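Local coordinates for Rx protein (Solanum tuberosum, PDB 4M70), which is the N-terminal coiled-coil domain of an NB-LRR resistance protein that probably recognises a pathogen avirulence protein indirectly and triggers the hypersensitive response, at residues K34-L42 / I107-M115; T69-V80 / A92-A103. All coordinates share one frame; numbering follows the deposited sequence.

Contact 1 (K34-L42 / I107-M115)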
loop_
_atom_site.group_PDB
_atom_site.type_symbol
_atom_site.label_atom_id
_atom_site.label_comp_id
_atom_site.label_asym_id
_atom_site.label_seq_id
_atom_site.Cartn_x
_atom_site.Cartn_y
_atom_site.Cartn_z
ATOM N N LYS A 34 7.517 5.849 -3.583
ATOM C CA LYS A 34 6.544 5.678 -4.653
ATOM C C LYS A 34 5.259 6.445 -4.348
ATOM O O LYS A 34 4.665 7.083 -5.231
ATOM C CB LYS A 34 6.244 4.192 -4.857
ATOM C CG LYS A 34 5.375 3.876 -6.055
ATOM C CD LYS A 34 5.117 2.374 -6.162
ATOM C CE LYS A 34 6.408 1.577 -6.325
ATOM N NZ LYS A 34 6.156 0.104 -6.406
ATOM N N LEU A 35 4.865 6.420 -3.080
ATOM C CA LEU A 35 3.683 7.140 -2.630
ATOM C C LEU A 35 3.835 8.639 -2.753
ATOM O O LEU A 35 2.946 9.325 -3.254
ATOM C CB LEU A 35 3.384 6.803 -1.170
ATOM C CG LEU A 35 2.400 5.681 -0.879
ATOM C CD1 LEU A 35 2.219 5.554 0.614
ATOM C CD2 LEU A 35 1.078 5.997 -1.544
ATOM N N LYS A 36 4.985 9.133 -2.305
ATOM C CA LYS A 36 5.313 10.549 -2.373
ATOM C C LYS A 36 5.285 11.017 -3.819
ATOM O O LYS A 36 4.738 12.075 -4.131
ATOM C CB LYS A 36 6.689 10.794 -1.753
ATOM C CG LYS A 36 7.053 12.258 -1.559
ATOM C CD LYS A 36 8.329 12.385 -0.746
ATOM C CE LYS A 36 8.735 13.834 -0.560
ATOM N NZ LYS A 36 9.921 13.956 0.339
ATOM N N SER A 37 5.897 10.229 -4.696
ATOM C CA SER A 37 5.932 10.553 -6.118
ATOM C C SER A 37 4.532 10.601 -6.742
ATOM O O SER A 37 4.199 11.534 -7.493
ATOM C CB SER A 37 6.807 9.542 -6.854
ATOM O OG SER A 37 6.893 9.850 -8.232
ATOM N N LEU A 38 3.698 9.621 -6.399
ATOM C CA LEU A 38 2.336 9.593 -6.919
ATOM C C LEU A 38 1.538 10.791 -6.401
ATOM O O LEU A 38 0.718 11.379 -7.128
ATOM C CB LEU A 38 1.650 8.277 -6.539
ATOM C CG LEU A 38 2.157 7.022 -7.258
ATOM C CD1 LEU A 38 1.683 5.753 -6.563
ATOM C CD2 LEU A 38 1.724 7.027 -8.720
ATOM N N ARG A 39 1.801 11.165 -5.149
ATOM C CA ARG A 39 1.106 12.286 -4.537
ATOM C C ARG A 39 1.520 13.559 -5.263
ATOM O O ARG A 39 0.693 14.436 -5.535
ATOM C CB ARG A 39 1.468 12.398 -3.054
ATOM C CG ARG A 39 0.696 13.480 -2.309
ATOM C CD ARG A 39 1.245 13.746 -0.905
ATOM N NE ARG A 39 2.608 14.280 -0.954
ATOM C CZ ARG A 39 3.325 14.629 0.110
ATOM N NH1 ARG A 39 2.811 14.529 1.328
ATOM N NH2 ARG A 39 4.554 15.104 -0.045
ATOM N N ALA A 40 2.811 13.638 -5.577
ATOM C CA ALA A 40 3.365 14.750 -6.335
ATOM C C ALA A 40 2.660 14.881 -7.673
ATOM O O ALA A 40 2.400 15.985 -8.153
ATOM C CB ALA A 40 4.866 14.591 -6.517
ATOM N N ILE A 41 2.351 13.735 -8.270
ATOM C CA ILE A 41 1.608 13.731 -9.520
ATOM C C ILE A 41 0.206 14.297 -9.323
ATOM O O ILE A 41 -0.249 15.108 -10.133
ATOM C CB ILE A 41 1.544 12.332 -10.133
ATOM C CG1 ILE A 41 2.896 11.984 -10.750
ATOM C CG2 ILE A 41 0.476 12.263 -11.198
ATOM C CD1 ILE A 41 2.935 10.606 -11.312
ATOM N N LEU A 42 -0.476 13.881 -8.254
ATOM C CA LEU A 42 -1.829 14.393 -8.012
ATOM C C LEU A 42 -1.894 15.908 -7.856
ATOM O O LEU A 42 -2.785 16.550 -8.413
ATOM C CB LEU A 42 -2.440 13.762 -6.754
ATOM C CG LEU A 42 -2.771 12.275 -6.677
ATOM C CD1 LEU A 42 -3.151 11.914 -5.256
ATOM C CD2 LEU A 42 -3.930 11.970 -7.606
ATOM N N ILE A 107 -3.451 2.433 -6.085
ATOM C CA ILE A 107 -3.258 3.879 -6.159
ATOM C C ILE A 107 -2.556 4.302 -7.448
ATOM O O ILE A 107 -2.913 5.317 -8.041
ATOM C CB ILE A 107 -2.499 4.415 -4.921
ATOM C CG1 ILE A 107 -3.341 4.209 -3.658
ATOM C CG2 ILE A 107 -2.180 5.894 -5.070
ATOM C CD1 ILE A 107 -2.662 4.678 -2.387
ATOM N N ASP A 108 -1.577 3.517 -7.893
ATOM C CA ASP A 108 -0.901 3.806 -9.155
ATOM C C ASP A 108 -1.896 3.762 -10.314
ATOM O O ASP A 108 -1.963 4.693 -11.135
ATOM C CB ASP A 108 0.250 2.827 -9.397
ATOM C CG ASP A 108 0.946 3.056 -10.729
ATOM O OD1 ASP A 108 1.708 4.038 -10.851
ATOM O OD2 ASP A 108 0.737 2.244 -11.654
ATOM N N SER A 109 -2.695 2.696 -10.353
ATOM C CA SER A 109 -3.717 2.550 -11.386
ATOM C C SER A 109 -4.704 3.722 -11.384
ATOM O O SER A 109 -4.993 4.321 -12.435
ATOM C CB SER A 109 -4.458 1.224 -11.195
ATOM O OG SER A 109 -5.588 1.138 -12.040
ATOM N N THR A 110 -5.185 4.070 -10.193
ATOM C CA THR A 110 -6.163 5.141 -10.060
ATOM C C THR A 110 -5.582 6.494 -10.462
ATOM O O THR A 110 -6.268 7.308 -11.068
ATOM C CB THR A 110 -6.730 5.224 -8.627
ATOM O OG1 THR A 110 -7.230 3.940 -8.229
ATOM C CG2 THR A 110 -7.858 6.247 -8.560
ATOM N N VAL A 111 -4.318 6.731 -10.127
ATOM C CA VAL A 111 -3.676 7.999 -10.465
ATOM C C VAL A 111 -3.429 8.116 -11.971
ATOM O O VAL A 111 -3.558 9.203 -12.547
ATOM C CB VAL A 111 -2.359 8.196 -9.673
ATOM C CG1 VAL A 111 -1.530 9.328 -10.258
ATOM C CG2 VAL A 111 -2.660 8.483 -8.210
ATOM N N LYS A 112 -3.094 7.000 -12.616
ATOM C CA LYS A 112 -2.941 7.009 -14.073
ATOM C C LYS A 112 -4.276 7.282 -14.774
ATOM O O LYS A 112 -4.356 8.093 -15.712
ATOM C CB LYS A 112 -2.321 5.697 -14.556
ATOM C CG LYS A 112 -0.829 5.598 -14.261
ATOM C CD LYS A 112 -0.278 4.209 -14.545
ATOM C CE LYS A 112 1.199 4.144 -14.214
ATOM N NZ LYS A 112 1.724 2.750 -14.266
ATOM N N GLN A 113 -5.330 6.637 -14.284
ATOM C CA GLN A 113 -6.675 6.912 -14.782
ATOM C C GLN A 113 -7.042 8.379 -14.544
ATOM O O GLN A 113 -7.712 9.012 -15.362
ATOM C CB GLN A 113 -7.703 5.977 -14.140
ATOM C CG GLN A 113 -9.122 6.171 -14.660
ATOM C CD GLN A 113 -10.109 5.189 -14.058
ATOM O OE1 GLN A 113 -9.735 4.315 -13.275
ATOM N NE2 GLN A 113 -11.379 5.329 -14.421
ATOM N N TRP A 114 -6.602 8.897 -13.403
ATOM C CA TRP A 114 -6.810 10.285 -13.017
ATOM C C TRP A 114 -6.178 11.196 -14.062
ATOM O O TRP A 114 -6.755 12.216 -14.428
ATOM C CB TRP A 114 -6.195 10.532 -11.637
ATOM C CG TRP A 114 -6.435 11.898 -11.063
ATOM C CD1 TRP A 114 -5.836 13.065 -11.433
ATOM C CD2 TRP A 114 -7.333 12.229 -9.993
ATOM N NE1 TRP A 114 -6.312 14.104 -10.668
ATOM C CE2 TRP A 114 -7.232 13.615 -9.773
ATOM C CE3 TRP A 114 -8.216 11.484 -9.201
ATOM C CZ2 TRP A 114 -7.983 14.277 -8.797
ATOM C CZ3 TRP A 114 -8.959 12.142 -8.231
ATOM C CH2 TRP A 114 -8.838 13.522 -8.039
ATOM N N MET A 115 -4.981 10.838 -14.518
ATOM C CA MET A 115 -4.296 11.608 -15.554
ATOM C C MET A 115 -5.056 11.563 -16.883
ATOM O O MET A 115 -5.226 12.588 -17.567
ATOM C CB MET A 115 -2.872 11.098 -15.751
ATOM C CG MET A 115 -1.854 12.194 -15.956
ATOM S SD MET A 115 -0.831 12.393 -14.493
ATOM C CE MET A 115 -0.157 10.737 -14.345
#

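Contact 2 (T69-V80 / A92-A103)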
loop_
_atom_site.group_PDB
_atom_site.type_symbol
_atom_site.label_atom_id
_atom_site.label_comp_id
_atom_site.label_asym_id
_atom_site.label_seq_id
_atom_site.Cartn_x
_atom_site.Cartn_y
_atom_site.Cartn_z
ATOM N N THR A 69 -5.621 0.720 4.007
ATOM C CA THR A 69 -4.239 0.265 4.053
ATOM C C THR A 69 -3.585 0.721 5.350
ATOM O O THR A 69 -2.810 -0.016 5.968
ATOM C CB THR A 69 -3.438 0.802 2.861
ATOM O OG1 THR A 69 -4.093 0.437 1.636
ATOM C CG2 THR A 69 -2.018 0.260 2.887
ATOM N N GLU A 70 -3.905 1.947 5.752
ATOM C CA GLU A 70 -3.393 2.504 6.999
ATOM C C GLU A 70 -3.761 1.623 8.168
ATOM O O GLU A 70 -2.907 1.272 8.992
ATOM C CB GLU A 70 -3.985 3.881 7.244
ATOM C CG GLU A 70 -3.041 5.021 7.041
ATOM C CD GLU A 70 -3.604 6.296 7.593
ATOM O OE1 GLU A 70 -4.818 6.331 7.879
ATOM O OE2 GLU A 70 -2.831 7.257 7.752
ATOM N N ASP A 71 -5.037 1.258 8.224
ATOM C CA ASP A 71 -5.526 0.409 9.304
ATOM C C ASP A 71 -4.788 -0.927 9.347
ATOM O O ASP A 71 -4.366 -1.391 10.419
ATOM C CB ASP A 71 -7.030 0.180 9.162
ATOM C CG ASP A 71 -7.841 1.437 9.421
ATOM O OD1 ASP A 71 -7.311 2.375 10.051
ATOM O OD2 ASP A 71 -9.003 1.490 8.973
ATOM N N MET A 72 -4.604 -1.527 8.173
ATOM C CA MET A 72 -3.915 -2.817 8.079
ATOM C C MET A 72 -2.436 -2.765 8.486
ATOM O O MET A 72 -1.939 -3.651 9.193
ATOM C CB MET A 72 -4.068 -3.394 6.672
ATOM C CG MET A 72 -5.478 -3.925 6.386
ATOM S SD MET A 72 -5.683 -4.414 4.657
ATOM C CE MET A 72 -7.306 -5.176 4.693
ATOM N N VAL A 73 -1.735 -1.729 8.037
ATOM C CA VAL A 73 -0.336 -1.543 8.396
ATOM C C VAL A 73 -0.190 -1.305 9.903
ATOM O O VAL A 73 0.705 -1.863 10.545
ATOM C CB VAL A 73 0.315 -0.390 7.588
ATOM C CG1 VAL A 73 1.677 -0.022 8.163
ATOM C CG2 VAL A 73 0.432 -0.768 6.110
ATOM N N ASP A 74 -1.073 -0.479 10.462
ATOM C CA ASP A 74 -1.085 -0.236 11.906
ATOM C C ASP A 74 -1.263 -1.549 12.678
ATOM O O ASP A 74 -0.516 -1.851 13.629
ATOM C CB ASP A 74 -2.202 0.740 12.279
ATOM C CG ASP A 74 -1.811 2.184 12.047
ATOM O OD1 ASP A 74 -0.597 2.458 11.943
ATOM O OD2 ASP A 74 -2.719 3.044 11.978
ATOM N N SER A 75 -2.254 -2.330 12.249
ATOM C CA SER A 75 -2.592 -3.583 12.917
ATOM C C SER A 75 -1.456 -4.598 12.860
ATOM O O SER A 75 -1.069 -5.184 13.878
ATOM C CB SER A 75 -3.856 -4.181 12.299
ATOM O OG SER A 75 -4.281 -5.334 13.009
ATOM N N GLU A 76 -0.895 -4.777 11.667
ATOM C CA GLU A 76 0.166 -5.752 11.479
ATOM C C GLU A 76 1.469 -5.330 12.149
ATOM O O GLU A 76 2.230 -6.174 12.621
ATOM C CB GLU A 76 0.358 -6.044 9.989
ATOM C CG GLU A 76 -0.866 -6.692 9.348
ATOM C CD GLU A 76 -1.157 -8.087 9.879
ATOM O OE1 GLU A 76 -0.275 -8.692 10.522
ATOM O OE2 GLU A 76 -2.278 -8.588 9.645
ATOM N N SER A 77 1.715 -4.026 12.208
ATOM C CA SER A 77 2.861 -3.513 12.945
ATOM C C SER A 77 2.682 -3.818 14.431
ATOM O O SER A 77 3.650 -4.172 15.128
ATOM C CB SER A 77 3.041 -2.015 12.703
ATOM O OG SER A 77 3.305 -1.755 11.332
ATOM N N ARG A 78 1.450 -3.661 14.922
ATOM C CA ARG A 78 1.150 -4.081 16.288
ATOM C C ARG A 78 1.440 -5.572 16.461
ATOM O O ARG A 78 1.969 -5.991 17.494
ATOM C CB ARG A 78 -0.300 -3.768 16.672
ATOM C CG ARG A 78 -0.570 -2.301 16.984
ATOM C CD ARG A 78 -1.920 -2.116 17.674
ATOM N NE ARG A 78 -3.054 -2.438 16.808
ATOM C CZ ARG A 78 -3.629 -1.570 15.979
ATOM N NH1 ARG A 78 -3.176 -0.324 15.896
ATOM N NH2 ARG A 78 -4.655 -1.944 15.231
ATOM N N ASN A 79 1.117 -6.368 15.445
ATOM C CA ASN A 79 1.428 -7.797 15.491
ATOM C C ASN A 79 2.936 -8.074 15.522
ATOM O O ASN A 79 3.374 -9.042 16.145
ATOM C CB ASN A 79 0.746 -8.550 14.344
ATOM C CG ASN A 79 -0.764 -8.633 14.516
ATOM O OD1 ASN A 79 -1.287 -8.447 15.614
ATOM N ND2 ASN A 79 -1.472 -8.914 13.428
ATOM N N VAL A 80 3.722 -7.218 14.868
ATOM C CA VAL A 80 5.184 -7.299 14.934
ATOM C C VAL A 80 5.666 -7.003 16.354
ATOM O O VAL A 80 6.554 -7.683 16.875
ATOM C CB VAL A 80 5.881 -6.328 13.938
ATOM C CG1 VAL A 80 7.346 -6.116 14.316
ATOM C CG2 VAL A 80 5.778 -6.842 12.509
ATOM N N ALA A 92 3.815 -11.350 10.112
ATOM C CA ALA A 92 3.376 -9.956 10.215
ATOM C C ALA A 92 4.093 -9.012 9.231
ATOM O O ALA A 92 3.447 -8.175 8.572
ATOM C CB ALA A 92 3.520 -9.457 11.647
ATOM N N MET A 93 5.416 -9.150 9.123
ATOM C CA MET A 93 6.183 -8.342 8.171
ATOM C C MET A 93 5.676 -8.572 6.754
ATOM O O MET A 93 5.428 -7.624 5.999
ATOM C CB MET A 93 7.678 -8.665 8.243
ATOM C CG MET A 93 8.403 -8.154 9.474
ATOM S SD MET A 93 10.143 -8.640 9.453
ATOM C CE MET A 93 10.755 -7.732 8.031
ATOM N N TRP A 94 5.498 -9.846 6.420
ATOM C CA TRP A 94 5.021 -10.259 5.110
ATOM C C TRP A 94 3.680 -9.616 4.831
ATOM O O TRP A 94 3.410 -9.160 3.712
ATOM C CB TRP A 94 4.884 -11.783 5.057
ATOM C CG TRP A 94 4.539 -12.338 3.699
ATOM C CD1 TRP A 94 5.402 -12.896 2.796
ATOM C CD2 TRP A 94 3.238 -12.377 3.088
ATOM N NE1 TRP A 94 4.715 -13.286 1.669
ATOM C CE2 TRP A 94 3.390 -12.980 1.825
ATOM C CE3 TRP A 94 1.965 -11.966 3.491
ATOM C CZ2 TRP A 94 2.310 -13.176 0.962
ATOM C CZ3 TRP A 94 0.897 -12.162 2.630
ATOM C CH2 TRP A 94 1.078 -12.761 1.381
ATOM N N GLU A 95 2.832 -9.594 5.851
ATOM C CA GLU A 95 1.513 -9.013 5.700
ATOM C C GLU A 95 1.616 -7.516 5.379
ATOM O O GLU A 95 0.886 -6.997 4.518
ATOM C CB GLU A 95 0.674 -9.251 6.952
ATOM C CG GLU A 95 -0.793 -8.997 6.716
ATOM C CD GLU A 95 -1.385 -10.009 5.754
ATOM O OE1 GLU A 95 -0.904 -11.163 5.742
ATOM O OE2 GLU A 95 -2.323 -9.654 5.008
ATOM N N ILE A 96 2.529 -6.827 6.065
ATOM C CA ILE A 96 2.779 -5.412 5.772
ATOM C C ILE A 96 3.225 -5.180 4.323
ATOM O O ILE A 96 2.685 -4.306 3.625
ATOM C CB ILE A 96 3.824 -4.795 6.732
ATOM C CG1 ILE A 96 3.283 -4.763 8.164
ATOM C CG2 ILE A 96 4.187 -3.375 6.313
ATOM C CD1 ILE A 96 4.309 -4.319 9.177
ATOM N N PHE A 97 4.206 -5.965 3.882
ATOM C CA PHE A 97 4.733 -5.841 2.520
ATOM C C PHE A 97 3.637 -6.058 1.483
ATOM O O PHE A 97 3.472 -5.267 0.547
ATOM C CB PHE A 97 5.850 -6.845 2.259
ATOM C CG PHE A 97 7.100 -6.570 3.025
ATOM C CD1 PHE A 97 7.862 -5.440 2.773
ATOM C CD2 PHE A 97 7.563 -7.495 3.947
ATOM C CE1 PHE A 97 9.029 -5.203 3.484
ATOM C CE2 PHE A 97 8.730 -7.274 4.653
ATOM C CZ PHE A 97 9.465 -6.126 4.422
ATOM N N PHE A 98 2.881 -7.133 1.675
ATOM C CA PHE A 98 1.834 -7.524 0.744
ATOM C C PHE A 98 0.748 -6.465 0.638
ATOM O O PHE A 98 0.326 -6.095 -0.472
ATOM C CB PHE A 98 1.233 -8.865 1.163
ATOM C CG PHE A 98 0.153 -9.364 0.249
ATOM C CD1 PHE A 98 -1.182 -9.143 0.548
ATOM C CD2 PHE A 98 0.470 -10.051 -0.914
ATOM C CE1 PHE A 98 -2.183 -9.599 -0.291
ATOM C CE2 PHE A 98 -0.525 -10.517 -1.753
ATOM C CZ PHE A 98 -1.852 -10.285 -1.446
ATOM N N VAL A 99 0.294 -5.973 1.790
ATOM C CA VAL A 99 -0.750 -4.958 1.772
ATOM C C VAL A 99 -0.251 -3.666 1.123
ATOM O O VAL A 99 -0.977 -3.044 0.340
ATOM C CB VAL A 99 -1.362 -4.697 3.179
ATOM C CG1 VAL A 99 -0.365 -4.024 4.102
ATOM C CG2 VAL A 99 -2.616 -3.858 3.062
ATOM N N LEU A 100 0.996 -3.290 1.401
ATOM C CA LEU A 100 1.523 -2.066 0.811
ATOM C C LEU A 100 1.692 -2.153 -0.703
ATOM O O LEU A 100 1.419 -1.186 -1.415
ATOM C CB LEU A 100 2.833 -1.652 1.482
ATOM C CG LEU A 100 2.637 -1.006 2.852
ATOM C CD1 LEU A 100 3.969 -0.672 3.507
ATOM C CD2 LEU A 100 1.777 0.235 2.688
ATOM N N GLU A 101 2.129 -3.306 -1.199
ATOM C CA GLU A 101 2.205 -3.503 -2.648
ATOM C C GLU A 101 0.813 -3.509 -3.309
ATOM O O GLU A 101 0.635 -2.913 -4.381
ATOM C CB GLU A 101 3.018 -4.751 -2.992
ATOM C CG GLU A 101 3.248 -4.926 -4.489
ATOM C CD GLU A 101 4.086 -3.844 -5.139
ATOM O OE1 GLU A 101 4.806 -3.110 -4.432
ATOM O OE2 GLU A 101 3.988 -3.714 -6.377
ATOM N N GLN A 102 -0.159 -4.194 -2.699
ATOM C CA GLN A 102 -1.527 -4.182 -3.238
ATOM C C GLN A 102 -2.067 -2.750 -3.322
ATOM O O GLN A 102 -2.629 -2.315 -4.348
ATOM C CB GLN A 102 -2.464 -5.034 -2.382
ATOM C CG GLN A 102 -2.183 -6.526 -2.390
ATOM C CD GLN A 102 -2.954 -7.266 -3.468
ATOM O OE1 GLN A 102 -2.462 -7.465 -4.580
ATOM N NE2 GLN A 102 -4.177 -7.670 -3.145
ATOM N N ALA A 103 -1.873 -2.022 -2.227
ATOM C CA ALA A 103 -2.324 -0.643 -2.110
ATOM C C ALA A 103 -1.664 0.230 -3.167
ATOM O O ALA A 103 -2.331 1.023 -3.831
ATOM C CB ALA A 103 -2.018 -0.109 -0.725
#

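Contact 1 (K34-L42 / I107-M115)
Leu42 lays its CD2 methyl over one face of the Trp114 indole, 4.2 Å from the centroid of the five-membered ring and 7° off the ring normal, a well-centred CH-pi contact. The same CD2 rests against Val111 CG2 at 3.8 Å, so one methyl touches both the indole face and the Val111 branch. Val111 serves two partners because its branches diverge: with CG1 anti to the backbone N (chi1 166°) and CG2 beside it, CG2 faces Leu42 while CG1 meets Ile41 CG2 at 3.7 Å. That isoleucine methyl also lies 3.5 Å from Met115 SD. The methionine chain, bent at its second and third torsions, brings both SD and CE to the methyl and crosses Ile41 at about a right angle on the exposed margin. One turn earlier, Leu38 splits its branches: CD1 packs on Ile107 CG2, and CD2 lies 3.7 Å from Asp108 OD1, a methyl against a carboxylate oxygen without a polar bond. The other oxygen, Asp108 OD2, receives Lys112 NZ at 2.8 Å through its syn lone pair; this salt bridge along one helix face probably favours the ionised carboxylate. Leu35 closes the interior end, its CD2 crossing over to Ile107 CD1 at 4.1 Å. No hydrogen bond joins the segments, whose nearly parallel axes, 10.5 Å apart and inclined by 19°, are bridged by these apolar groups. Within the four-helix bundle, Leu35 continues the packing onto Leu13 and Ile17 of helix 4-24, while Trp114 reaches Leu58 and Thr110 reaches Ile62, both on helix 56-81.

Contact 2 (T69-V80 / A92-A103)
Val73 O is gripped by two donors from Ser77, the backbone N of the helical turn and the side-chain OG at 2.7 Å, which approach from opposite faces of the carbonyl plane. Ser77 OG is also hydrogen-bonded to Ser20 of helix 4-24, and Ile96 CD1 rests on this OG at 3.5 Å. The two segments form an antiparallel helical hairpin within the four-helix bundle, their axes 8.6 Å apart at 163°. At its middle, Val99 holds CG1 between the backbone N and the carbonyl carbon (chi1 69°), which points the two methyls at different neighbours: CG1 meets Val73 CG2 at 3.9 Å, and CG2 meets Met72 SD at 3.5 Å on the exposed side. Leu100 CD2 touches both Val73 CG2 and Thr69 CG2 on the buried side, and the side chain continues onto Ile17 and Phe31. Thr69 turns its OG1 back to Val65 O in its own helix while its side chain leans on Ala103 CB. Glu76 folds at its second torsion so that its carboxylate lies across the aliphatic part of Glu95, with OE2 3.3 Å from Glu95 CG. The two carboxylates are not in contact; as like charges they may disfavour a closer approach. Asn79 ND2 donates to Glu76 OE1 at 3.2 Å from above the carboxylate plane, which helps fix the folded glutamate. Toward the turn of the hairpin the helices draw close around a small residue: Val80 CG2 sits 3.6 Å from Ala92 CB.

In the fold
Contacts 1 and 2 flank the middle of the chain, one toward each end of the bundle, with about 20 Å between their centres, and share helix 86-119, the longest of the bundle. Contact 2 pairs the first part of that helix with the preceding helix 56-81; contact 1 pairs a later part with helix 29-42. Both segments of contact 2 thus fall between the two segments of contact 1 in sequence. Between them, Lys34 packs near Glu101. One helix meets an antiparallel partner and a nearly parallel one, tying local and distant parts of the coiled-coil domain into a single compact bundle. At contact 2, Thr69, Trp94, Glu101 and Gln102 also pack against the chain of another protein.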